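Local coordinates for protein esterase YbfF (Escherichia coli, PDB 3BF7) that is an alpha/beta-hydrolase esterase that probably cleaves ester or thioester bonds in a substrate-binding crevice formed by the arrangement of its domains, at residues L3-Q8 against I46-R51; S17-V22 against K82-G87. The protein carries 1 engineered substitution. All blocks are in the same frame, centred on the assembly; numbering follows the deposited sequence.

Contact 1 of 2, residues L3-Q8 against I46-R51; sequences LNIRAQ and IQVDVR. Engineered in segment 46-51: Val50 (natural residue Met).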
loop_
_atom_site.group_PDB
_atom_site.type_symbol
_atom_site.label_atom_id
_atom_site.label_comp_id
_atom_site.label_asym_id
_atom_site.label_seq_id
_atom_site.Cartn_x
_atom_site.Cartn_y
_atom_site.Cartn_z
ATOM N N LEU A 3 14.709 2.391 -0.165
ATOM C CA LEU A 3 13.615 3.284 0.189
ATOM C C LEU A 3 13.789 3.891 1.568
ATOM O O LEU A 3 14.563 3.396 2.387
ATOM C CB LEU A 3 12.297 2.510 0.172
ATOM C CG LEU A 3 11.907 1.829 -1.138
ATOM C CD1 LEU A 3 10.650 1.001 -0.923
ATOM C CD2 LEU A 3 11.692 2.882 -2.214
ATOM N N ASN A 4 13.069 4.980 1.811
ATOM C CA ASN A 4 13.075 5.606 3.118
ATOM C C ASN A 4 12.221 4.673 3.972
ATOM O O ASN A 4 11.156 4.219 3.534
ATOM C CB ASN A 4 12.424 6.989 3.063
ATOM C CG ASN A 4 12.259 7.606 4.439
ATOM O OD1 ASN A 4 11.182 8.087 4.795
ATOM N ND2 ASN A 4 13.329 7.596 5.218
ATOM N N ILE A 5 12.692 4.368 5.175
ATOM C CA ILE A 5 11.947 3.484 6.055
ATOM C C ILE A 5 11.997 3.928 7.501
ATOM O O ILE A 5 12.842 4.732 7.897
ATOM C CB ILE A 5 12.479 2.022 6.008
ATOM C CG1 ILE A 5 13.814 1.912 6.755
ATOM C CG2 ILE A 5 12.630 1.563 4.572
ATOM C CD1 ILE A 5 14.944 2.706 6.148
ATOM N N ARG A 6 11.061 3.393 8.274
ATOM C CA ARG A 6 10.967 3.630 9.705
ATOM C C ARG A 6 10.932 2.209 10.255
ATOM O O ARG A 6 9.989 1.462 9.982
ATOM C CB ARG A 6 9.666 4.354 10.049
ATOM C CG ARG A 6 9.522 4.714 11.516
ATOM C CD ARG A 6 10.517 5.791 11.916
ATOM N NE ARG A 6 10.354 7.001 11.116
ATOM C CZ ARG A 6 9.228 7.703 11.038
ATOM N NH1 ARG A 6 8.154 7.318 11.715
ATOM N NH2 ARG A 6 9.173 8.790 10.283
ATOM N N ALA A 7 11.968 1.831 10.997
ATOM C CA ALA A 7 12.055 0.490 11.559
ATOM C C ALA A 7 11.898 0.503 13.074
ATOM O O ALA A 7 12.350 1.427 13.749
ATOM C CB ALA A 7 13.389 -0.144 11.182
ATOM N N GLN A 8 11.251 -0.529 13.602
ATOM C CA GLN A 8 11.048 -0.640 15.037
ATOM C C GLN A 8 11.201 -2.097 15.452
ATOM O O GLN A 8 10.632 -3.000 14.833
ATOM C CB GLN A 8 9.663 -0.112 15.415
ATOM C CG GLN A 8 9.480 0.157 16.898
ATOM C CD GLN A 8 8.230 0.965 17.185
ATOM O OE1 GLN A 8 7.118 0.544 16.872
ATOM N NE2 GLN A 8 8.409 2.140 17.779
ATOM N N ILE A 46 8.969 -2.823 9.597
ATOM C CA ILE A 46 9.618 -1.916 8.661
ATOM C C ILE A 46 8.512 -1.245 7.851
ATOM O O ILE A 46 7.796 -1.907 7.093
ATOM C CB ILE A 46 10.571 -2.642 7.678
ATOM C CG1 ILE A 46 11.684 -3.367 8.442
ATOM C CG2 ILE A 46 11.176 -1.630 6.708
ATOM C CD1 ILE A 46 11.275 -4.712 9.001
ATOM N N GLN A 47 8.351 0.058 8.038
ATOM C CA GLN A 47 7.353 0.825 7.302
ATOM C C GLN A 47 8.109 1.582 6.219
ATOM O O GLN A 47 9.020 2.348 6.523
ATOM C CB GLN A 47 6.641 1.804 8.236
ATOM C CG GLN A 47 5.732 1.126 9.255
ATOM C CD GLN A 47 5.303 2.048 10.378
ATOM O OE1 GLN A 47 5.720 1.881 11.525
ATOM N NE2 GLN A 47 4.469 3.028 10.057
ATOM N N VAL A 48 7.742 1.377 4.960
ATOM C CA VAL A 48 8.443 2.041 3.870
ATOM C C VAL A 48 7.644 3.118 3.160
ATOM O O VAL A 48 6.409 3.117 3.169
ATOM C CB VAL A 48 8.870 1.029 2.763
ATOM C CG1 VAL A 48 9.523 -0.185 3.383
ATOM C CG2 VAL A 48 7.661 0.616 1.916
ATOM N N ASP A 49 8.375 4.052 2.561
ATOM C CA ASP A 49 7.765 5.064 1.714
ATOM C C ASP A 49 8.047 4.491 0.323
ATOM O O ASP A 49 9.198 4.197 -0.015
ATOM C CB ASP A 49 8.468 6.424 1.813
ATOM C CG ASP A 49 7.883 7.327 2.885
ATOM O OD1 ASP A 49 6.670 7.227 3.181
ATOM O OD2 ASP A 49 8.648 8.167 3.412
ATOM N N VAL A 50 7.003 4.290 -0.468
ATOM C CA VAL A 50 7.185 3.790 -1.823
ATOM C C VAL A 50 7.903 4.885 -2.622
ATOM O O VAL A 50 7.828 6.063 -2.265
ATOM C CB VAL A 50 5.811 3.473 -2.462
ATOM C CG1 VAL A 50 5.967 3.123 -3.939
ATOM C CG2 VAL A 50 5.155 2.323 -1.707
ATOM N N ARG A 51 8.615 4.509 -3.680
ATOM C CA ARG A 51 9.293 5.513 -4.490
ATOM C C ARG A 51 8.269 6.567 -4.902
ATOM O O ARG A 51 7.088 6.264 -5.100
ATOM C CB ARG A 51 9.937 4.886 -5.736
ATOM C CG ARG A 51 8.972 4.186 -6.683
ATOM C CD ARG A 51 9.622 3.919 -8.040
ATOM N NE ARG A 51 10.836 3.119 -7.914
ATOM C CZ ARG A 51 11.769 3.011 -8.854
ATOM N NH1 ARG A 51 11.640 3.651 -10.010
ATOM N NH2 ARG A 51 12.846 2.268 -8.632
HETATM O O HOH W 1 8.358 1.248 12.286
#
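The carbonyl oxygen of Arg6 is gripped twice. Gln47 N points its hydrogen straight at Arg6 O, 2.9 Å away with an N-H...O angle of 178°, and water 1 donates a second bond to the same oxygen. The other hydrogen of that water goes to Gln47 OE1, 2.8 Å from the water oxygen, so a side-chain amide and a main-chain carbonyl share one bridge. With CG anti to its own carbonyl carbon (chi1 -69°), the Gln47 chain runs out extended, and its NE2 is held by Leu29 O. Both ends of the amide therefore have partners, which probably fixes its rotation. A glutamine suits this partly exposed face because it can donate and accept at once. The return bond of the hydrogen-bonded pair runs from Arg6 N to Gln47 O, also 2.9 Å, and lies in the carbonyl plane.

Strand 5-8 is the outermost strand at its end of the sheet and runs antiparallel to 45-48, whereas the other strands are parallel to one another, as in the alpha/beta hydrolase fold. Beyond the pair, Asp49 N still reaches Asn4 O at 3.0 Å. The carboxylate of Asp49 is buried, but Leu29 N takes OD1 and Leu55 N takes OD2, two donors that would probably keep it ionised.

The face carrying Ile5, Val48 and Ile46 is aliphatic and turned to helix 64-78. CG2 of Ile5 meets Val48 CG1 at 3.8 Å, the two side chains crossing obliquely, while Ile5 CB lies 3.9 Å from Ile46 CG2, alongside it. Leu3, its CG beside the backbone N, spreads its two methyls: CD1 and CD2 each lie 3.6 Å from Asp49 O, CD1 going on to Val48 and CD2 to the backbone of Arg51.

Contact 2 of 2, residues S17-V22 against K82-G87; sequences SPIVLV and KATFIG
This is a parallel strand pairing in the interior of the central sheet, strand 19-22 lying beside 83-88, with helix 64-78 packed over the face that carries Val20 and Phe85. The axes of strands 19-22 and 83-87 diverge by only 19°, and four main-chain bonds alternate between them. Thr84 N donates to Pro18 O and Val20 N to Thr84 O, each at 2.8 Å; Ile86 N then reaches Val20 O, and Val22 N reaches Ile86 O. Every donor lies nearly along the C=O axis of its acceptor.

On the helix face Val20 and Phe85 lie side by side. Phe85, with CG anti to its carbonyl carbon (chi1 -74°), brings CD1 and CE1 against Val20, CE1 standing 3.6 Å from Val20 CB, while the ring also meets Leu71 and Leu75. An alanine here has no ring to set against Val20, Leu71 and Leu75, and would probably leave this face of the sheet more loosely packed against helix 64-78. On the other face the branched aliphatics mesh: Leu21 CD2 reaches Ile86 CB at 3.6 Å, and Ile86 CD1 extends back to Ile19 CG2 at 3.7 Å.

At the start of the pair the chemistry turns polar. Water 2 links Ser17 O to Thr84 OG1, 2.7 Å from the water, and so meets the hydroxyl of a buried threonine. Ser17, partly exposed, suits its place with a small hydroxyl, OG being hydrogen-bonded to OD2 of Asp107. At the far end Gly87 CA approaches Val22 O at 3.2 Å. Gly87 begins a Gly-x-Ser-x-Gly sequence consistent with a nucleophile elbow, Ser89 being the probable nucleophile. With main-chain bonds answering one another along the pair and hydrocarbon on both faces, the strand that leads to this turn is held in a shielded, largely apolar setting.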
loop_
_atom_site.group_PDB
_atom_site.type_symbol
_atom_site.label_atom_id
_atom_site.label_comp_id
_atom_site.label_asym_id
_atom_site.label_seq_id
_atom_site.Cartn_x
_atom_site.Cartn_y
_atom_site.Cartn_z
ATOM N N SER A 17 9.111 -13.814 11.504
ATOM C CA SER A 17 9.763 -13.097 10.422
ATOM C C SER A 17 9.377 -11.632 10.576
ATOM O O SER A 17 8.298 -11.320 11.078
ATOM C CB SER A 17 9.268 -13.595 9.061
ATOM O OG SER A 17 9.541 -14.971 8.873
ATOM N N PRO A 18 10.263 -10.714 10.170
ATOM C CA PRO A 18 9.926 -9.294 10.290
ATOM C C PRO A 18 8.792 -8.989 9.316
ATOM O O PRO A 18 8.576 -9.736 8.361
ATOM C CB PRO A 18 11.228 -8.598 9.906
ATOM C CG PRO A 18 11.837 -9.560 8.925
ATOM C CD PRO A 18 11.604 -10.893 9.591
ATOM N N ILE A 19 8.070 -7.901 9.564
ATOM C CA ILE A 19 6.967 -7.501 8.701
ATOM C C ILE A 19 7.236 -6.151 8.051
ATOM O O ILE A 19 7.551 -5.173 8.728
ATOM C CB ILE A 19 5.635 -7.416 9.489
ATOM C CG1 ILE A 19 5.231 -8.811 9.982
ATOM C CG2 ILE A 19 4.539 -6.807 8.610
ATOM C CD1 ILE A 19 3.965 -8.831 10.820
ATOM N N VAL A 20 7.121 -6.119 6.727
ATOM C CA VAL A 20 7.309 -4.901 5.950
ATOM C C VAL A 20 5.920 -4.443 5.513
ATOM O O VAL A 20 5.168 -5.218 4.920
ATOM C CB VAL A 20 8.181 -5.161 4.698
ATOM C CG1 VAL A 20 8.298 -3.889 3.865
ATOM C CG2 VAL A 20 9.560 -5.651 5.118
ATOM N N LEU A 21 5.587 -3.191 5.821
ATOM C CA LEU A 21 4.291 -2.605 5.484
ATOM C C LEU A 21 4.468 -1.626 4.330
ATOM O O LEU A 21 5.334 -0.746 4.383
ATOM C CB LEU A 21 3.720 -1.883 6.706
ATOM C CG LEU A 21 3.492 -2.755 7.941
ATOM C CD1 LEU A 21 3.293 -1.873 9.160
ATOM C CD2 LEU A 21 2.294 -3.659 7.724
ATOM N N VAL A 22 3.631 -1.772 3.305
ATOM C CA VAL A 22 3.711 -0.946 2.101
ATOM C C VAL A 22 2.381 -0.258 1.782
ATOM O O VAL A 22 1.386 -0.915 1.474
ATOM C CB VAL A 22 4.141 -1.812 0.888
ATOM C CG1 VAL A 22 4.525 -0.921 -0.281
ATOM C CG2 VAL A 22 5.294 -2.728 1.280
ATOM N N LYS A 82 14.490 -12.713 4.698
ATOM C CA LYS A 82 13.103 -12.956 4.323
ATOM C C LYS A 82 12.162 -12.207 5.256
ATOM O O LYS A 82 12.431 -12.076 6.449
ATOM C CB LYS A 82 12.812 -14.458 4.378
ATOM C CG LYS A 82 11.407 -14.855 3.956
ATOM C CD LYS A 82 11.205 -16.364 4.055
ATOM C CE LYS A 82 11.386 -16.861 5.483
ATOM N NZ LYS A 82 11.183 -18.334 5.600
ATOM N N ALA A 83 11.058 -11.715 4.707
ATOM C CA ALA A 83 10.093 -10.984 5.511
ATOM C C ALA A 83 8.673 -11.233 5.049
ATOM O O ALA A 83 8.436 -11.680 3.928
ATOM C CB ALA A 83 10.389 -9.489 5.448
ATOM N N THR A 84 7.734 -10.965 5.945
ATOM C CA THR A 84 6.321 -11.069 5.631
ATOM C C THR A 84 5.985 -9.672 5.123
ATOM O O THR A 84 6.459 -8.679 5.675
ATOM C CB THR A 84 5.505 -11.407 6.889
ATOM O OG1 THR A 84 5.658 -12.801 7.173
ATOM C CG2 THR A 84 4.027 -11.083 6.703
ATOM N N PHE A 85 5.190 -9.596 4.062
ATOM C CA PHE A 85 4.824 -8.317 3.471
ATOM C C PHE A 85 3.329 -8.064 3.526
ATOM O O PHE A 85 2.527 -8.946 3.210
ATOM C CB PHE A 85 5.273 -8.271 2.010
ATOM C CG PHE A 85 6.753 -8.089 1.833
ATOM C CD1 PHE A 85 7.285 -6.822 1.612
ATOM C CD2 PHE A 85 7.617 -9.178 1.884
ATOM C CE1 PHE A 85 8.656 -6.642 1.445
ATOM C CE2 PHE A 85 8.991 -9.007 1.721
ATOM C CZ PHE A 85 9.507 -7.735 1.498
ATOM N N ILE A 86 2.968 -6.847 3.919
ATOM C CA ILE A 86 1.573 -6.426 3.992
ATOM C C ILE A 86 1.474 -5.135 3.183
ATOM O O ILE A 86 2.124 -4.142 3.511
ATOM C CB ILE A 86 1.141 -6.141 5.450
ATOM C CG1 ILE A 86 1.296 -7.410 6.294
ATOM C CG2 ILE A 86 -0.298 -5.641 5.484
ATOM C CD1 ILE A 86 0.939 -7.233 7.763
ATOM N N GLY A 87 0.674 -5.147 2.124
ATOM C CA GLY A 87 0.554 -3.958 1.305
ATOM C C GLY A 87 -0.875 -3.578 0.991
ATOM O O GLY A 87 -1.735 -4.441 0.770
HETATM O O HOH W 2 6.061 -12.617 9.836
HETATM O O HOH W 3 12.466 -14.998 8.145
#

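Overall arrangement
Contacts 1 and 2 belong to one sheet and meet along strands 45-48 and 19-22, where Ile46 N and O probably bond to Ile19 O and Leu21 N. Contact 1, at an outermost strand, is only partly buried; its pairing is antiparallel, and polar side chains and a bridging water occupy one face. Contact 2 is more fully buried and its pairing is parallel, with Phe85 and Val20 on one face, mainly branched aliphatics on the other, and bridging waters at its beginning. Helix 64-78 packs on side chains from both. The engineered Val50 of contact 1 touches Val22 of contact 2, and their segments alternate along the chain.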